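Local structure of uncharacterized protein (Parabacteroides merdae ATCC 43184, 4OPW) at residues K14-D19 with V55-Q60; I18-A23 with S39-E44; D31-Q36 with K78-T83. The protein is of unknown function but is a putative adhesin with an auto-transporter-type head domain, so it probably takes part in cell adhesion. All blocks are in the same frame, centred on the assembly; numbering follows the deposited sequence. Where two conformers were deposited one is given.

Contact 1: residues K14-D19 with V55-Q60; sequences KKITID and VNIDIQ
Five side chains, four of them isoleucines, join the edge strand 11-17 and the turn after it to strand 55-60, which belongs to a different sheet. The centre is Ile18. Its CG1 lies anti to the backbone N (chi1 -167°), and with chi2 also extended the chain reaches toward strand 55-60 and ends between Ile57 and Ile59. Its CD1 meets the CG2 branch of Ile57 at 3.9 Å, the two side chains crossing obliquely. One bond nearer the backbone, CG1 of Ile18 lies 3.7 Å from CD1 of Ile59, and here the side chains cross at about a right angle. Ile57 and Ile59 share one conformation, CG1 anti to the carbonyl carbon and chi2 extended, so that two residues apart on the strand they offer the same branches to the same side. Ile59 uses its tip: CD1 comes within 3.5 Å of the Asp19 carbonyl O and 3.8 Å of Asp19 CB, so a methyl group lies against the backbone of the turn while the Asp19 carboxylate stays on the exposed side. At the other end Ile16 and Ile57 touch tip to tip, CD1 to CD1 at 4.3 Å, a looser meeting. Leu64 of strand 63-66 touches Ile18, Ile57 and Ile59 and continues the apolar layer inward. Beta-branched isoleucine suits strands, and its long arm spans two sheets. With only apolar groups and one carbonyl oxygen in the interface, the contact rests on van der Waals packing with partial shielding from water; lacking directional bonds, it sets no strand register by itself.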
loop_
_atom_site.group_PDB
_atom_site.type_symbol
_atom_site.label_atom_id
_atom_site.label_comp_id
_atom_site.label_asym_id
_atom_site.label_seq_id
_atom_site.Cartn_x
_atom_site.Cartn_y
_atom_site.Cartn_z
ATOM N N LYS A 14 6.153 7.295 24.303
ATOM C CA LYS A 14 5.068 8.072 24.899
ATOM C C LYS A 14 3.751 7.644 24.274
ATOM O O LYS A 14 3.651 7.529 23.048
ATOM C CB LYS A 14 5.283 9.574 24.738
ATOM C CG LYS A 14 6.460 10.118 25.553
ATOM C CD LYS A 14 6.576 11.634 25.387
ATOM C CE LYS A 14 7.823 12.207 26.017
ATOM N NZ LYS A 14 7.757 12.193 27.503
ATOM N N LYS A 15 2.736 7.432 25.127
ATOM C CA LYS A 15 1.426 6.996 24.701
ATOM C C LYS A 15 0.374 8.013 25.143
ATOM O O LYS A 15 0.299 8.378 26.322
ATOM C CB LYS A 15 1.118 5.602 25.263
ATOM C CG LYS A 15 -0.208 5.022 24.770
ATOM C CD LYS A 15 -0.436 3.648 25.365
ATOM C CE LYS A 15 -1.500 2.879 24.625
ATOM N NZ LYS A 15 -1.438 1.420 24.925
ATOM N N ILE A 16 -0.424 8.473 24.192
ATOM C CA ILE A 16 -1.481 9.443 24.488
ATOM C C ILE A 16 -2.752 9.009 23.783
ATOM O O ILE A 16 -2.719 8.148 22.894
ATOM C CB ILE A 16 -1.078 10.914 24.096
ATOM C CG1 ILE A 16 -0.845 11.048 22.562
ATOM C CG2 ILE A 16 0.141 11.430 24.923
ATOM C CD1 ILE A 16 -0.718 12.481 22.013
ATOM N N THR A 17 -3.876 9.637 24.149
ATOM C CA THR A 17 -5.125 9.379 23.449
ATOM C C THR A 17 -5.051 10.107 22.124
ATOM O O THR A 17 -4.276 11.077 21.981
ATOM C CB THR A 17 -6.326 9.827 24.289
ATOM O OG1 THR A 17 -6.154 11.220 24.594
ATOM C CG2 THR A 17 -6.480 8.987 25.567
ATOM N N ILE A 18 -5.822 9.631 21.143
ATOM C CA ILE A 18 -5.885 10.283 19.839
ATOM C C ILE A 18 -7.338 10.403 19.403
ATOM O O ILE A 18 -8.153 9.533 19.717
ATOM C CB ILE A 18 -5.011 9.530 18.790
ATOM C CG1 ILE A 18 -4.807 10.376 17.505
ATOM C CG2 ILE A 18 -5.542 8.108 18.473
ATOM C CD1 ILE A 18 -3.807 9.752 16.455
ATOM N N ASP A 19 -7.652 11.484 18.655
ATOM C CA ASP A 19 -8.976 11.731 18.086
ATOM C C ASP A 19 -9.278 10.704 16.993
ATOM O O ASP A 19 -8.393 9.926 16.593
ATOM C CB ASP A 19 -9.048 13.158 17.498
ATOM C CG ASP A 19 -9.155 14.308 18.498
ATOM O OD1 ASP A 19 -9.447 14.045 19.686
ATOM O OD2 ASP A 19 -8.955 15.473 18.083
ATOM N N VAL A 55 7.585 15.932 17.454
ATOM C CA VAL A 55 6.688 14.944 16.836
ATOM C C VAL A 55 5.342 15.617 16.535
ATOM O O VAL A 55 4.695 16.174 17.431
ATOM C CB VAL A 55 6.554 13.648 17.687
ATOM C CG1 VAL A 55 5.443 12.735 17.145
ATOM C CG2 VAL A 55 7.885 12.899 17.718
ATOM N N ASN A 56 4.960 15.590 15.239
ATOM C CA ASN A 56 3.709 16.167 14.752
ATOM C C ASN A 56 2.633 15.088 14.605
ATOM O O ASN A 56 2.836 14.127 13.878
ATOM C CB ASN A 56 3.942 16.858 13.381
ATOM C CG ASN A 56 2.719 17.531 12.796
ATOM O OD1 ASN A 56 1.922 18.165 13.493
ATOM N ND2 ASN A 56 2.548 17.419 11.486
ATOM N N ILE A 57 1.522 15.234 15.338
ATOM C CA ILE A 57 0.329 14.378 15.265
ATOM C C ILE A 57 -0.785 15.353 14.986
ATOM O O ILE A 57 -1.106 16.173 15.852
ATOM C CB ILE A 57 0.091 13.522 16.555
ATOM C CG1 ILE A 57 1.269 12.561 16.813
ATOM C CG2 ILE A 57 -1.262 12.767 16.476
ATOM C CD1 ILE A 57 1.366 12.091 18.273
ATOM N N ASP A 58 -1.308 15.353 13.762
ATOM C CA ASP A 58 -2.338 16.321 13.420
ATOM C C ASP A 58 -3.483 15.670 12.672
ATOM O O ASP A 58 -3.248 14.964 11.697
ATOM C CB ASP A 58 -1.730 17.443 12.566
ATOM C CG ASP A 58 -2.643 18.663 12.468
ATOM O OD1 ASP A 58 -3.108 19.145 13.522
ATOM O OD2 ASP A 58 -2.838 19.163 11.353
ATOM N N ILE A 59 -4.717 15.900 13.127
ATOM C CA ILE A 59 -5.895 15.345 12.454
ATOM C C ILE A 59 -6.734 16.516 11.907
ATOM O O ILE A 59 -7.116 17.424 12.656
ATOM C CB ILE A 59 -6.718 14.390 13.372
ATOM C CG1 ILE A 59 -5.883 13.148 13.764
ATOM C CG2 ILE A 59 -8.046 13.961 12.695
ATOM C CD1 ILE A 59 -6.492 12.276 14.868
ATOM N N GLN A 60 -6.962 16.502 10.589
ATOM C CA GLN A 60 -7.775 17.501 9.888
ATOM C C GLN A 60 -8.799 16.760 9.061
ATOM O O GLN A 60 -8.410 15.911 8.251
ATOM C CB GLN A 60 -6.896 18.414 8.991
ATOM C CG GLN A 60 -5.849 19.265 9.724
ATOM C CD GLN A 60 -6.438 20.233 10.723
ATOM O OE1 GLN A 60 -7.484 20.855 10.495
ATOM N NE2 GLN A 60 -5.758 20.402 11.848
#

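Contact 2: residues I18-A23 with S39-E44; sequences IDDFNA and STPHIE
One backbone hydrogen bond ties the segments: the N-H of Ile18 points to the carbonyl O of Pro41 over 3.1 Å. It is nearly straight at the hydrogen (166°), but the donor stands above the carbonyl plane. It prolongs the antiparallel pairing of strands 11-17 and 42-46, in which Ile16 bonds to Ile43, by one more link where the first chain has left its strand and the second is about to enter its own. Pro41 can serve at this end because the link uses only its carbonyl O, so the missing N-H costs nothing here. The pair of strands lies at the N-terminal end of a beta-solenoid, probably right-handed as in the pectate-lyase-like clan, beside the first parallel strands. Apolar packing supplies the rest. In Ile18 the CG2 methyl, in the crowded position between N and carbonyl carbon, presses on Pro41 CB at 3.6 Å and lies equally close to the carbonyl carbon of His42. The extended branch instead brings CD1 to CD1 of Ile43 at 3.8 Å, the two side chains crossing obliquely; Ile43 is buried, its CG1 likewise anti to the backbone N (chi1 -172°). On the polar side, His42 turns from the contact, and its ND1 makes a weak hydrogen bond to the Thr40 carbonyl O.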
loop_
_atom_site.group_PDB
_atom_site.type_symbol
_atom_site.label_atom_id
_atom_site.label_comp_id
_atom_site.label_asym_id
_atom_site.label_seq_id
_atom_site.Cartn_x
_atom_site.Cartn_y
_atom_site.Cartn_z
ATOM N N ILE A 18 -5.822 9.631 21.143
ATOM C CA ILE A 18 -5.885 10.283 19.839
ATOM C C ILE A 18 -7.338 10.403 19.403
ATOM O O ILE A 18 -8.153 9.533 19.717
ATOM C CB ILE A 18 -5.011 9.530 18.790
ATOM C CG1 ILE A 18 -4.807 10.376 17.505
ATOM C CG2 ILE A 18 -5.542 8.108 18.473
ATOM C CD1 ILE A 18 -3.807 9.752 16.455
ATOM N N ASP A 19 -7.652 11.484 18.655
ATOM C CA ASP A 19 -8.976 11.731 18.086
ATOM C C ASP A 19 -9.278 10.704 16.993
ATOM O O ASP A 19 -8.393 9.926 16.593
ATOM C CB ASP A 19 -9.048 13.158 17.498
ATOM C CG ASP A 19 -9.155 14.308 18.498
ATOM O OD1 ASP A 19 -9.447 14.045 19.686
ATOM O OD2 ASP A 19 -8.955 15.473 18.083
ATOM N N ASP A 20 -10.534 10.701 16.502
ATOM C CA ASP A 20 -10.941 9.789 15.435
ATOM C C ASP A 20 -10.315 10.182 14.105
ATOM O O ASP A 20 -10.311 11.366 13.731
ATOM C CB ASP A 20 -12.485 9.812 15.293
ATOM C CG ASP A 20 -13.272 9.143 16.398
ATOM O OD1 ASP A 20 -12.645 8.563 17.309
ATOM O OD2 ASP A 20 -14.524 9.202 16.352
ATOM N N PHE A 21 -9.793 9.186 13.391
ATOM C CA PHE A 21 -9.277 9.366 12.029
ATOM C C PHE A 21 -9.729 8.189 11.177
ATOM O O PHE A 21 -9.908 7.091 11.710
ATOM C CB PHE A 21 -7.740 9.538 11.990
ATOM C CG PHE A 21 -6.948 8.346 12.471
ATOM C CD1 PHE A 21 -6.573 7.332 11.587
ATOM C CD2 PHE A 21 -6.579 8.230 13.809
ATOM C CE1 PHE A 21 -5.873 6.206 12.040
ATOM C CE2 PHE A 21 -5.841 7.120 14.254
ATOM C CZ PHE A 21 -5.506 6.109 13.372
ATOM N N ASN A 22 -9.879 8.392 9.862
ATOM C CA ASN A 22 -10.244 7.284 8.969
ATOM C C ASN A 22 -9.276 7.250 7.760
ATOM O O ASN A 22 -9.476 6.486 6.813
ATOM C CB ASN A 22 -11.719 7.379 8.518
ATOM C CG ASN A 22 -12.048 8.621 7.718
ATOM O OD1 ASN A 22 -11.164 9.387 7.321
ATOM N ND2 ASN A 22 -13.344 8.849 7.485
ATOM N N ALA A 23 -8.227 8.102 7.797
ATOM C CA ALA A 23 -7.254 8.205 6.723
ATOM C C ALA A 23 -5.919 8.565 7.316
ATOM O O ALA A 23 -5.849 9.286 8.325
ATOM C CB ALA A 23 -7.694 9.251 5.690
ATOM N N SER A 39 -11.786 -0.156 20.272
ATOM C CA SER A 39 -11.102 0.249 21.503
ATOM C C SER A 39 -10.785 1.745 21.486
ATOM O O SER A 39 -10.498 2.290 20.411
ATOM C CB SER A 39 -9.783 -0.526 21.641
ATOM O OG SER A 39 -9.985 -1.921 21.755
ATOM N N THR A 40 -10.809 2.403 22.672
ATOM C CA THR A 40 -10.449 3.822 22.811
ATOM C C THR A 40 -9.165 4.114 22.011
ATOM O O THR A 40 -8.122 3.522 22.299
ATOM C CB THR A 40 -10.272 4.203 24.295
ATOM O OG1 THR A 40 -11.477 3.901 24.990
ATOM C CG2 THR A 40 -9.924 5.691 24.481
ATOM N N PRO A 41 -9.196 5.000 20.997
ATOM C CA PRO A 41 -7.985 5.199 20.198
ATOM C C PRO A 41 -6.857 5.876 20.964
ATOM O O PRO A 41 -7.054 6.859 21.708
ATOM C CB PRO A 41 -8.458 6.059 19.022
ATOM C CG PRO A 41 -9.950 5.823 18.960
ATOM C CD PRO A 41 -10.347 5.710 20.409
ATOM N N HIS A 42 -5.669 5.288 20.801
ATOM C CA HIS A 42 -4.418 5.798 21.337
ATOM C C HIS A 42 -3.381 5.876 20.231
ATOM O O HIS A 42 -3.509 5.209 19.195
ATOM C CB HIS A 42 -3.886 4.916 22.484
ATOM C CG HIS A 42 -4.671 5.039 23.752
ATOM N ND1 HIS A 42 -5.747 4.213 24.013
ATOM C CD2 HIS A 42 -4.494 5.872 24.805
ATOM C CE1 HIS A 42 -6.207 4.576 25.204
ATOM N NE2 HIS A 42 -5.493 5.575 25.718
ATOM N N ILE A 43 -2.336 6.680 20.470
ATOM C CA ILE A 43 -1.172 6.759 19.597
ATOM C C ILE A 43 0.062 6.623 20.490
ATOM O O ILE A 43 0.180 7.301 21.514
ATOM C CB ILE A 43 -1.143 7.982 18.646
ATOM C CG1 ILE A 43 0.029 7.874 17.624
ATOM C CG2 ILE A 43 -1.170 9.331 19.393
ATOM C CD1 ILE A 43 -0.171 8.692 16.334
ATOM N N GLU A 44 0.941 5.698 20.116
ATOM C CA GLU A 44 2.169 5.418 20.839
ATOM C C GLU A 44 3.335 5.747 19.918
ATOM O O GLU A 44 3.418 5.214 18.803
ATOM C CB GLU A 44 2.146 3.939 21.266
ATOM C CG GLU A 44 3.206 3.562 22.275
ATOM C CD GLU A 44 3.010 2.171 22.845
ATOM O OE1 GLU A 44 2.902 1.208 22.053
ATOM O OE2 GLU A 44 2.989 2.042 24.089
#

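Contact 3: residues D31-Q36 with K78-T83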
loop_
_atom_site.group_PDB
_atom_site.type_symbol
_atom_site.label_atom_id
_atom_site.label_comp_id
_atom_site.label_asym_id
_atom_site.label_seq_id
_atom_site.Cartn_x
_atom_site.Cartn_y
_atom_site.Cartn_z
ATOM N N ASP A 31 8.181 3.523 11.091
ATOM C CA ASP A 31 7.555 2.217 11.223
ATOM C C ASP A 31 6.162 2.461 11.752
ATOM O O ASP A 31 6.020 2.772 12.930
ATOM C CB ASP A 31 8.386 1.323 12.160
ATOM C CG ASP A 31 9.771 1.127 11.581
ATOM O OD1 ASP A 31 9.872 0.515 10.495
ATOM O OD2 ASP A 31 10.737 1.755 12.109
ATOM N N PHE A 32 5.142 2.399 10.888
ATOM C CA PHE A 32 3.769 2.716 11.282
ATOM C C PHE A 32 2.937 1.434 11.425
ATOM O O PHE A 32 2.701 0.733 10.438
ATOM C CB PHE A 32 3.123 3.685 10.254
ATOM C CG PHE A 32 1.891 4.421 10.737
ATOM C CD1 PHE A 32 0.713 3.734 11.014
ATOM C CD2 PHE A 32 1.875 5.814 10.802
ATOM C CE1 PHE A 32 -0.430 4.415 11.455
ATOM C CE2 PHE A 32 0.742 6.494 11.238
ATOM C CZ PHE A 32 -0.413 5.792 11.551
ATOM N N ASN A 33 2.531 1.118 12.669
ATOM C CA ASN A 33 1.774 -0.079 13.029
ATOM C C ASN A 33 0.338 0.295 13.330
ATOM O O ASN A 33 0.075 1.088 14.241
ATOM C CB ASN A 33 2.448 -0.775 14.232
ATOM C CG ASN A 33 3.839 -1.247 13.861
ATOM O OD1 ASN A 33 4.026 -1.915 12.837
ATOM N ND2 ASN A 33 4.868 -0.806 14.582
ATOM N N TYR A 34 -0.580 -0.249 12.539
ATOM C CA TYR A 34 -1.988 0.085 12.636
ATOM C C TYR A 34 -2.860 -1.112 12.932
ATOM O O TYR A 34 -2.636 -2.212 12.425
ATOM C CB TYR A 34 -2.465 0.747 11.297
ATOM C CG TYR A 34 -3.957 0.992 11.247
ATOM C CD1 TYR A 34 -4.518 2.116 11.851
ATOM C CD2 TYR A 34 -4.820 0.065 10.663
ATOM C CE1 TYR A 34 -5.902 2.293 11.904
ATOM C CE2 TYR A 34 -6.200 0.229 10.713
ATOM C CZ TYR A 34 -6.738 1.348 11.324
ATOM O OH TYR A 34 -8.103 1.478 11.354
ATOM N N GLU A 35 -3.906 -0.869 13.720
ATOM C CA GLU A 35 -4.922 -1.876 13.984
ATOM C C GLU A 35 -6.300 -1.226 13.896
ATOM O O GLU A 35 -6.478 -0.084 14.335
ATOM C CB GLU A 35 -4.707 -2.572 15.337
ATOM C CG GLU A 35 -3.632 -3.652 15.294
ATOM C CD GLU A 35 -3.250 -4.272 16.627
ATOM O OE1 GLU A 35 -4.160 -4.551 17.441
ATOM O OE2 GLU A 35 -2.040 -4.512 16.844
ATOM N N GLN A 36 -7.237 -1.929 13.282
ATOM C CA GLN A 36 -8.623 -1.476 13.173
ATOM C C GLN A 36 -9.393 -2.095 14.337
ATOM O O GLN A 36 -9.435 -3.324 14.470
ATOM C CB GLN A 36 -9.251 -1.834 11.812
ATOM C CG GLN A 36 -10.557 -1.059 11.546
ATOM C CD GLN A 36 -11.360 -1.532 10.349
ATOM O OE1 GLN A 36 -10.887 -2.288 9.500
ATOM N NE2 GLN A 36 -12.605 -1.078 10.245
ATOM N N LYS A 78 15.253 5.978 15.436
ATOM C CA LYS A 78 14.124 5.177 14.968
ATOM C C LYS A 78 12.880 5.983 15.250
ATOM O O LYS A 78 12.902 6.840 16.141
ATOM C CB LYS A 78 14.103 3.800 15.694
ATOM C CG LYS A 78 13.180 2.759 15.033
ATOM C CD LYS A 78 13.591 1.347 15.394
ATOM C CE LYS A 78 12.666 0.304 14.811
ATOM N NZ LYS A 78 12.707 0.264 13.314
ATOM N N PHE A 79 11.824 5.758 14.469
ATOM C CA PHE A 79 10.564 6.482 14.644
ATOM C C PHE A 79 9.441 5.454 14.449
ATOM O O PHE A 79 9.194 5.007 13.324
ATOM C CB PHE A 79 10.489 7.661 13.660
ATOM C CG PHE A 79 9.409 8.713 13.829
ATOM C CD1 PHE A 79 8.206 8.409 14.458
ATOM C CD2 PHE A 79 9.555 9.974 13.261
ATOM C CE1 PHE A 79 7.203 9.372 14.584
ATOM C CE2 PHE A 79 8.554 10.939 13.387
ATOM C CZ PHE A 79 7.384 10.632 14.046
ATOM N N ILE A 80 8.836 5.012 15.570
ATOM C CA ILE A 80 7.773 4.011 15.545
ATOM C C ILE A 80 6.462 4.652 15.954
ATOM O O ILE A 80 6.406 5.379 16.943
ATOM C CB ILE A 80 8.085 2.782 16.473
ATOM C CG1 ILE A 80 9.506 2.203 16.238
ATOM C CG2 ILE A 80 6.996 1.675 16.328
ATOM C CD1 ILE A 80 9.920 1.129 17.317
ATOM N N VAL A 81 5.408 4.364 15.185
ATOM C CA VAL A 81 4.051 4.816 15.458
ATOM C C VAL A 81 3.180 3.571 15.638
ATOM O O VAL A 81 3.215 2.668 14.795
ATOM C CB VAL A 81 3.506 5.750 14.342
ATOM C CG1 VAL A 81 2.044 6.149 14.613
ATOM C CG2 VAL A 81 4.380 6.989 14.203
ATOM N N LYS A 82 2.436 3.496 16.753
ATOM C CA LYS A 82 1.473 2.426 16.978
ATOM C C LYS A 82 0.123 3.086 17.268
ATOM O O LYS A 82 0.012 3.815 18.251
ATOM C CB LYS A 82 1.898 1.484 18.117
ATOM C CG LYS A 82 0.936 0.299 18.263
ATOM C CD LYS A 82 1.288 -0.615 19.426
ATOM C CE LYS A 82 0.110 -1.485 19.782
ATOM N NZ LYS A 82 0.513 -2.684 20.556
ATOM N N THR A 83 -0.898 2.868 16.409
ATOM C CA THR A 83 -2.188 3.531 16.661
ATOM C C THR A 83 -3.345 2.666 16.150
ATOM O O THR A 83 -3.124 1.635 15.515
ATOM C CB THR A 83 -2.188 4.953 16.053
ATOM O OG1 THR A 83 -3.303 5.694 16.542
ATOM C CG2 THR A 83 -2.142 4.952 14.528
HETATM O O HOH W 1 12.301 4.413 11.861
#
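Phe32 and Val81 stand side by side as a cross-strand pair on the inward side of two parallel strands. CG of Phe32 is anti to the backbone N (chi1 -162°), which lays the ring along the neighbouring strand; Val81 CG1 stands over one ring face, 3.9 Å from the centroid, in a CH-pi contact offset toward the rim. Beyond it the Thr83 methyl CG2 approaches Phe32 CZ obliquely at 3.5 Å, while OG1 of this threonine hydrogen-bonds to the His42 carbonyl: one small residue serves both an apolar and a polar neighbour. Asp31, Asn33, Ile80 and Lys82 occupy the other face. There Lys78, bent at its last torsion (chi4 65°), swings NZ to Asp31 OD2 at 2.7 Å, a salt bridge meeting the carboxylate from above its plane. A water that accepts from Phe79 N probably also donates to OD2, and OD1 bonds to Asn98, so the carboxylate is held at both oxygens. Five backbone bonds fix the register; the straightest runs from Val81 N to Asp31 O at 2.8 Å. Parallel in-register pairing, with a mostly apolar inner face (Phe32, Val81, with Tyr34 and Thr83) and a mostly polar outer one, is typical of a beta-solenoid, although the long excursion between these strands departs from a simple coil.

Overall arrangement
The three contacts cluster at the N-terminal end of the solenoid. Contacts 1 and 2 have centres about 8 Å apart and share Ile18 and Asp19; strand 42-46 is bonded to the segment of contact 1 through Ile16 O and Ile43 N, 2.9 Å apart. Contact 3 lies about 11 Å from contact 2 and about 12 Å from contact 1, centre to centre. Thr83 connects it to both: its OG1 is 2.7 Å from His42 O and 3.8 Å from Ile18 CG2. Strand 42-46 thus stands between strands 11-17 and 80-85, antiparallel to both, with Glu44 N 2.8 Å from Lys82 O. A bound 1,2-ethanediol, probably from the crystallisation liquor, lies about 4 Å from the Phe79 side chain.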